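PDB 4B5I: exodeoxyribonuclease from Neisseria meningitidis, which probably cleaves the DNA backbone at abasic sites as a metal-dependent AP endonuclease and may also act as a 3'-5' exonuclease on double-stranded DNA. Local coordinates for residues C33-K38 against V105-L110; P132-M137 against H184-T189. All coordinates share one frame; numbering follows the deposited sequence.

Contact 1: C33-K38 against V105-L110. With MN (manganese (II) ion), chain E; nucleotides of chain B; nucleotides of chain D; nucleotides of chain C.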
loop_
_atom_site.group_PDB
_atom_site.type_symbol
_atom_site.label_atom_id
_atom_site.label_comp_id
_atom_site.label_asym_id
_atom_site.label_seq_id
_atom_site.Cartn_x
_atom_site.Cartn_y
_atom_site.Cartn_z
ATOM N N CYS A 33 2.841 -3.371 -6.412
ATOM C CA CYS A 33 1.560 -3.439 -5.720
ATOM C C CYS A 33 0.803 -2.125 -5.861
ATOM O O CYS A 33 1.244 -1.094 -5.358
ATOM C CB CYS A 33 1.772 -3.758 -4.241
ATOM S SG CYS A 33 2.551 -5.355 -3.929
ATOM N N VAL A 34 -0.337 -2.166 -6.544
ATOM C CA VAL A 34 -1.133 -0.961 -6.752
ATOM C C VAL A 34 -2.429 -0.990 -5.949
ATOM O O VAL A 34 -3.027 -2.048 -5.749
ATOM C CB VAL A 34 -1.470 -0.740 -8.244
ATOM C CG1 VAL A 34 -0.200 -0.740 -9.082
ATOM C CG2 VAL A 34 -2.442 -1.801 -8.737
ATOM N N GLN A 35 -2.853 0.181 -5.486
ATOM C CA GLN A 35 -4.131 0.319 -4.798
ATOM C C GLN A 35 -5.009 1.345 -5.510
ATOM O O GLN A 35 -4.508 2.204 -6.234
ATOM C CB GLN A 35 -3.928 0.711 -3.333
ATOM C CG GLN A 35 -3.113 -0.290 -2.532
ATOM C CD GLN A 35 -1.631 -0.232 -2.855
ATOM O OE1 GLN A 35 -0.951 -1.257 -2.909
ATOM N NE2 GLN A 35 -1.121 0.976 -3.065
ATOM N N GLU A 36 -6.317 1.243 -5.297
ATOM C CA GLU A 36 -7.291 2.098 -5.971
ATOM C C GLU A 36 -7.244 1.938 -7.487
ATOM O O GLU A 36 -6.905 2.873 -8.211
ATOM C CB GLU A 36 -7.105 3.569 -5.586
ATOM C CG GLU A 36 -7.517 3.893 -4.162
ATOM C CD GLU A 36 -7.569 5.383 -3.899
ATOM O OE1 GLU A 36 -7.487 6.161 -4.872
ATOM O OE2 GLU A 36 -7.696 5.777 -2.721
ATOM N N LEU A 37 -7.585 0.744 -7.960
ATOM C CA LEU A 37 -7.706 0.502 -9.388
ATOM C C LEU A 37 -8.781 1.403 -9.968
ATOM O O LEU A 37 -8.666 1.872 -11.100
ATOM C CB LEU A 37 -8.070 -0.957 -9.656
ATOM C CG LEU A 37 -6.991 -2.003 -9.387
ATOM C CD1 LEU A 37 -7.540 -3.405 -9.617
ATOM C CD2 LEU A 37 -5.779 -1.740 -10.265
ATOM N N LYS A 38 -9.822 1.647 -9.175
ATOM C CA LYS A 38 -10.988 2.394 -9.628
ATOM C C LYS A 38 -11.508 1.834 -10.943
ATOM O O LYS A 38 -11.765 2.576 -11.890
ATOM C CB LYS A 38 -10.672 3.885 -9.765
ATOM C CG LYS A 38 -10.570 4.617 -8.438
ATOM C CD LYS A 38 -10.590 6.122 -8.638
ATOM C CE LYS A 38 -10.710 6.853 -7.310
ATOM N NZ LYS A 38 -10.847 8.324 -7.500
ATOM N N VAL A 105 3.763 -11.464 -0.892
ATOM C CA VAL A 105 3.564 -10.024 -0.980
ATOM C C VAL A 105 2.080 -9.697 -1.098
ATOM O O VAL A 105 1.342 -10.356 -1.831
ATOM C CB VAL A 105 4.332 -9.406 -2.167
ATOM C CG1 VAL A 105 4.211 -7.892 -2.139
ATOM C CG2 VAL A 105 5.795 -9.818 -2.129
ATOM N N ILE A 106 1.651 -8.676 -0.364
ATOM C CA ILE A 106 0.251 -8.287 -0.318
ATOM C C ILE A 106 0.065 -6.853 -0.798
ATOM O O ILE A 106 0.796 -5.955 -0.388
ATOM C CB ILE A 106 -0.321 -8.394 1.117
ATOM C CG1 ILE A 106 -0.406 -9.855 1.568
ATOM C CG2 ILE A 106 -1.692 -7.733 1.204
ATOM C CD1 ILE A 106 0.919 -10.453 1.991
ATOM N N SER A 107 -0.904 -6.651 -1.684
ATOM C CA SER A 107 -1.368 -5.318 -2.026
ATOM C C SER A 107 -2.588 -5.024 -1.167
ATOM O O SER A 107 -3.608 -5.719 -1.256
ATOM C CB SER A 107 -1.725 -5.225 -3.508
ATOM O OG SER A 107 -2.162 -3.920 -3.840
ATOM N N LEU A 108 -2.468 -4.001 -0.326
ATOM C CA LEU A 108 -3.503 -3.679 0.649
ATOM C C LEU A 108 -3.992 -2.242 0.514
ATOM O O LEU A 108 -3.195 -1.307 0.463
ATOM C CB LEU A 108 -2.971 -3.902 2.065
ATOM C CG LEU A 108 -3.841 -3.384 3.210
ATOM C CD1 LEU A 108 -5.141 -4.170 3.292
ATOM C CD2 LEU A 108 -3.082 -3.454 4.527
ATOM N N TYR A 109 -5.308 -2.072 0.458
ATOM C CA TYR A 109 -5.902 -0.742 0.464
ATOM C C TYR A 109 -6.838 -0.594 1.658
ATOM O O TYR A 109 -7.988 -1.030 1.621
ATOM C CB TYR A 109 -6.646 -0.464 -0.845
ATOM C CG TYR A 109 -7.337 0.880 -0.868
ATOM C CD1 TYR A 109 -6.640 2.045 -0.582
ATOM C CD2 TYR A 109 -8.685 0.983 -1.183
ATOM C CE1 TYR A 109 -7.267 3.276 -0.601
ATOM C CE2 TYR A 109 -9.322 2.211 -1.205
ATOM C CZ TYR A 109 -8.607 3.353 -0.913
ATOM O OH TYR A 109 -9.234 4.577 -0.933
ATOM N N LEU A 110 -6.328 0.017 2.722
ATOM C CA LEU A 110 -7.088 0.188 3.951
ATOM C C LEU A 110 -8.086 1.333 3.802
ATOM O O LEU A 110 -7.741 2.395 3.285
ATOM C CB LEU A 110 -6.135 0.448 5.119
ATOM C CG LEU A 110 -6.586 0.035 6.520
ATOM C CD1 LEU A 110 -5.379 -0.180 7.423
ATOM C CD2 LEU A 110 -7.538 1.062 7.114
HETATM MN MN MN E . -7.142 8.180 -3.222
ATOM P P DC B 5 -14.311 6.236 0.144
ATOM O OP1 DC B 5 -14.187 4.810 0.515
ATOM O OP2 DC B 5 -15.042 7.165 1.033
ATOM O "O5'" DC B 5 -12.847 6.828 -0.095
ATOM C "C5'" DC B 5 -12.082 6.338 -1.190
ATOM C "C4'" DC B 5 -11.198 7.430 -1.765
ATOM O "O4'" DC B 5 -12.014 8.555 -2.183
ATOM C "C3'" DC B 5 -10.159 7.987 -0.796
ATOM O "O3'" DC B 5 -8.868 7.817 -1.355
ATOM C "C2'" DC B 5 -10.516 9.466 -0.652
ATOM C "C1'" DC B 5 -11.285 9.738 -1.939
ATOM N N1 DC B 5 -12.232 10.884 -1.844
ATOM C C2 DC B 5 -11.914 12.091 -2.476
ATOM O O2 DC B 5 -10.850 12.182 -3.103
ATOM N N3 DC B 5 -12.783 13.129 -2.384
ATOM C C4 DC B 5 -13.919 12.991 -1.699
ATOM N N4 DC B 5 -14.740 14.042 -1.638
ATOM C C5 DC B 5 -14.261 11.768 -1.048
ATOM C C6 DC B 5 -13.397 10.751 -1.146
ATOM O "O5'" 3DR D 1 -7.228 8.820 1.432
ATOM P P 3DR D 1 -6.457 7.719 0.569
ATOM O OP1 3DR D 1 -6.332 8.234 -0.812
ATOM O OP2 3DR D 1 -5.089 7.601 1.113
ATOM O OP3 3DR D 1 -7.320 6.518 0.527
ATOM C "C2'" 3DR D 1 -5.289 11.087 4.503
ATOM C "C5'" 3DR D 1 -6.551 10.003 1.826
ATOM C "C4'" 3DR D 1 -7.128 10.527 3.127
ATOM O "O4'" 3DR D 1 -7.016 9.508 4.151
ATOM C "C1'" 3DR D 1 -5.970 9.835 5.046
ATOM C "C3'" 3DR D 1 -6.413 11.736 3.704
ATOM O "O3'" 3DR D 1 -7.304 12.452 4.544
ATOM P P DG C 10 -9.987 7.144 -13.797
ATOM O OP1 DG C 10 -9.107 5.953 -13.795
ATOM O OP2 DG C 10 -9.880 8.160 -14.866
ATOM O "O5'" DG C 10 -11.510 6.664 -13.782
ATOM C "C5'" DG C 10 -12.007 5.943 -12.663
ATOM C "C4'" DG C 10 -13.522 6.034 -12.608
ATOM O "O4'" DG C 10 -13.937 7.375 -12.231
ATOM C "C3'" DG C 10 -14.243 5.731 -13.920
ATOM O "O3'" DG C 10 -15.406 4.966 -13.646
ATOM C "C2'" DG C 10 -14.615 7.120 -14.427
ATOM C "C1'" DG C 10 -14.980 7.769 -13.101
ATOM N N9 DG C 10 -15.067 9.226 -13.142
ATOM C C8 DG C 10 -14.331 10.089 -13.919
ATOM N N7 DG C 10 -14.640 11.343 -13.734
ATOM C C5 DG C 10 -15.645 11.310 -12.775
ATOM C C6 DG C 10 -16.374 12.365 -12.174
ATOM O O6 DG C 10 -16.271 13.584 -12.378
ATOM N N1 DG C 10 -17.302 11.890 -11.249
ATOM C C2 DG C 10 -17.502 10.564 -10.944
ATOM N N2 DG C 10 -18.442 10.297 -10.026
ATOM N N3 DG C 10 -16.827 9.566 -11.500
ATOM C C4 DG C 10 -15.918 10.013 -12.402
#
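E36 and Y109 meet at the bound manganese ion. Both carboxylate oxygens of E36 bind the metal, OE1 at 2.6 Å and OE2 at 2.5 Å. O3' of DC5 of chain B and OP1 of 3DR1 of chain D are further ligands. N8 and N10 lie beside the E36 side chain. E36 OE2 also sits 2.6 Å from Y109 OH, and this hydroxyl is 3.1 Å from OP3 of 3DR1 of chain D.

The same pair makes a CH-pi contact. E36 CG lies over one face of the phenol ring, 3.8 Å from its centroid and offset toward the rim. The carboxylate plane stands nearly upright to the ring, at 82°. With CG of Y109 anti to its backbone N (chi1 177°), the ring points along the strand to the metal.

Polar contact between the strands is slight. S107 OG is 2.8 Å from V34 O, at best a weak hydrogen bond.

Apolar contacts fill the rest. C33 SG touches V105 CG1 at 3.5 Å, and Q35 CB packs on Y109 CB.

Segments 33-35 and 105-109, from strands of different sheets, run nearly parallel face to face, 14° apart. This is the core of the four-layered alpha/beta sandwich of the DNase I-like fold, with the metal and DNA-phosphate site at its strand ends.

Contact 2: P132-M137 against H184-T189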
loop_
_atom_site.group_PDB
_atom_site.type_symbol
_atom_site.label_atom_id
_atom_site.label_comp_id
_atom_site.label_asym_id
_atom_site.label_seq_id
_atom_site.Cartn_x
_atom_site.Cartn_y
_atom_site.Cartn_z
ATOM N N PRO A 132 -5.680 -9.490 13.491
ATOM C CA PRO A 132 -5.474 -10.934 13.656
ATOM C C PRO A 132 -4.823 -11.564 12.428
ATOM O O PRO A 132 -4.052 -12.515 12.563
ATOM C CB PRO A 132 -6.897 -11.469 13.831
ATOM C CG PRO A 132 -7.663 -10.320 14.384
ATOM C CD PRO A 132 -7.087 -9.110 13.713
ATOM N N MET A 133 -5.133 -11.041 11.246
ATOM C CA MET A 133 -4.556 -11.557 10.009
ATOM C C MET A 133 -3.062 -11.260 9.927
ATOM O O MET A 133 -2.277 -12.105 9.501
ATOM C CB MET A 133 -5.279 -10.981 8.790
ATOM C CG MET A 133 -6.743 -11.378 8.695
ATOM S SD MET A 133 -7.519 -10.835 7.160
ATOM C CE MET A 133 -9.171 -11.496 7.371
ATOM N N LEU A 134 -2.680 -10.052 10.334
ATOM C CA LEU A 134 -1.276 -9.659 10.375
ATOM C C LEU A 134 -0.516 -10.519 11.373
ATOM O O LEU A 134 0.656 -10.832 11.173
ATOM C CB LEU A 134 -1.144 -8.185 10.763
ATOM C CG LEU A 134 -1.631 -7.145 9.754
ATOM C CD1 LEU A 134 -1.659 -5.761 10.384
ATOM C CD2 LEU A 134 -0.749 -7.155 8.515
ATOM N N GLU A 135 -1.197 -10.893 12.453
ATOM C CA GLU A 135 -0.606 -11.729 13.490
ATOM C C GLU A 135 -0.328 -13.134 12.966
ATOM O O GLU A 135 0.758 -13.681 13.169
ATOM C CB GLU A 135 -1.532 -11.794 14.706
ATOM C CG GLU A 135 -1.020 -12.665 15.839
ATOM C CD GLU A 135 -1.950 -12.663 17.038
ATOM O OE1 GLU A 135 -2.940 -11.900 17.021
ATOM O OE2 GLU A 135 -1.694 -13.424 17.994
ATOM N N ALA A 136 -1.314 -13.712 12.289
ATOM C CA ALA A 136 -1.175 -15.045 11.719
ATOM C C ALA A 136 -0.069 -15.085 10.665
ATOM O O ALA A 136 0.736 -16.015 10.633
ATOM C CB ALA A 136 -2.497 -15.510 11.128
ATOM N N MET A 137 -0.037 -14.070 9.804
ATOM C CA MET A 137 0.994 -13.963 8.773
ATOM C C MET A 137 2.385 -13.836 9.385
ATOM O O MET A 137 3.359 -14.370 8.857
ATOM C CB MET A 137 0.716 -12.774 7.850
ATOM C CG MET A 137 -0.405 -13.013 6.852
ATOM S SD MET A 137 -0.656 -11.619 5.739
ATOM C CE MET A 137 -1.113 -10.336 6.901
ATOM N N HIS A 184 5.352 -2.750 17.092
ATOM C CA HIS A 184 6.084 -3.118 18.300
ATOM C C HIS A 184 5.542 -4.369 18.988
ATOM O O HIS A 184 6.305 -5.145 19.561
ATOM C CB HIS A 184 6.113 -1.940 19.277
ATOM C CG HIS A 184 6.792 -0.724 18.729
ATOM N ND1 HIS A 184 6.165 0.499 18.631
ATOM C CD2 HIS A 184 8.044 -0.545 18.246
ATOM C CE1 HIS A 184 7.001 1.379 18.111
ATOM N NE2 HIS A 184 8.148 0.772 17.868
ATOM N N LYS A 185 4.229 -4.565 18.933
ATOM C CA LYS A 185 3.624 -5.747 19.538
ATOM C C LYS A 185 3.685 -6.959 18.611
ATOM O O LYS A 185 4.151 -8.026 19.009
ATOM C CB LYS A 185 2.179 -5.475 19.962
ATOM C CG LYS A 185 2.046 -4.680 21.251
ATOM C CD LYS A 185 0.606 -4.674 21.744
ATOM C CE LYS A 185 0.479 -3.970 23.085
ATOM N NZ LYS A 185 -0.918 -4.010 23.598
ATOM N N LEU A 186 3.217 -6.792 17.379
ATOM C CA LEU A 186 3.210 -7.887 16.414
ATOM C C LEU A 186 4.617 -8.234 15.941
ATOM O O LEU A 186 4.952 -9.406 15.771
ATOM C CB LEU A 186 2.313 -7.555 15.220
ATOM C CG LEU A 186 0.818 -7.476 15.528
ATOM C CD1 LEU A 186 0.025 -7.161 14.269
ATOM C CD2 LEU A 186 0.340 -8.775 16.164
ATOM N N GLY A 187 5.438 -7.211 15.727
ATOM C CA GLY A 187 6.815 -7.425 15.329
ATOM C C GLY A 187 7.094 -7.051 13.888
ATOM O O GLY A 187 8.170 -7.332 13.361
ATOM N N TRP A 188 6.121 -6.417 13.246
ATOM C CA TRP A 188 6.290 -5.969 11.871
ATOM C C TRP A 188 7.220 -4.766 11.805
ATOM O O TRP A 188 7.342 -4.007 12.766
ATOM C CB TRP A 188 4.937 -5.649 11.233
ATOM C CG TRP A 188 4.108 -6.870 10.982
ATOM C CD1 TRP A 188 3.264 -7.484 11.861
ATOM C CD2 TRP A 188 4.052 -7.636 9.772
ATOM N NE1 TRP A 188 2.684 -8.581 11.273
ATOM C CE2 TRP A 188 3.151 -8.697 9.990
ATOM C CE3 TRP A 188 4.675 -7.526 8.525
ATOM C CZ2 TRP A 188 2.856 -9.641 9.008
ATOM C CZ3 TRP A 188 4.381 -8.465 7.551
ATOM C CH2 TRP A 188 3.480 -9.509 7.799
ATOM N N THR A 189 7.877 -4.600 10.663
ATOM C CA THR A 189 8.863 -3.544 10.494
ATOM C C THR A 189 8.408 -2.504 9.475
ATOM O O THR A 189 8.201 -2.822 8.304
ATOM C CB THR A 189 10.216 -4.123 10.039
ATOM O OG1 THR A 189 10.673 -5.083 10.999
ATOM C CG2 THR A 189 11.251 -3.019 9.886
#
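L134 and E135 of helix 117-139 receive L186, near the C-terminal end of helix 173-186. Here helix 117-139 packs against the end of helix 173-186 and the loop that follows it, on the outer side of the DNase I-like sandwich. The two methyl groups of L186 divide between L134 and E135. CD1 lies 3.8 Å from L134 CB, and CD2 lies 3.8 Å from E135 CB. The E135 and L186 side chains cross at about a right angle. E135 gives only the apolar root of its chain to L186. Its CG is anti to the backbone N (chi1 179°), and the extended chain carries the carboxylate beyond the leucine.

W188 makes the second half of the contact. Its NE1 donates a hydrogen bond to L134 O over 3.0 Å, the one polar bond between the segments. The indole presents an edge to the helix, with M137 CB close to the ring plane and 4.0 Å from CZ2. L134 CD2 sits above one face, toward the rim.

G187 lies between L186 and W188. Its phi is positive (109°), consistent with both neighbours pointing at helix 117-139. At these angles a beta-carbon would press on the carbonyl oxygen of L186.

Further out, Y131 packs on L186. V182 and W178 touch L134 from helix 173-186. I144 and V146 of strand 143-147 lie against W188, and I144 also meets M137. The indole is thus wedged between helix and sheet.

L134 O is in the indole plane, but the bond from W188 NE1 is bent at the hydrogen (139°), and the nitrogen stands well above the carbonyl plane.

Contact 1 and contact 2 lie 19 Å apart between centres. Both segments of contact 1 precede those of contact 2 along the chain. Strand 103-109 leads to helix 117-139, which covers that strand's sheet. The two contacts touch where I106 CD1 packs 4.2 Å from M137 SD. L108 packs on F126 and F130 of the helix. Strand 143-147 touches both contacts, through C147 at contact 1 and through I144 and V146 at contact 2. Contact 1 joins the two sheets near the metal, whereas contact 2 joins helix 117-139 to the end of helix 173-186 and its following loop, about 17 Å from the nearest DNA atom. Together they span sheet and helix layers of one domain.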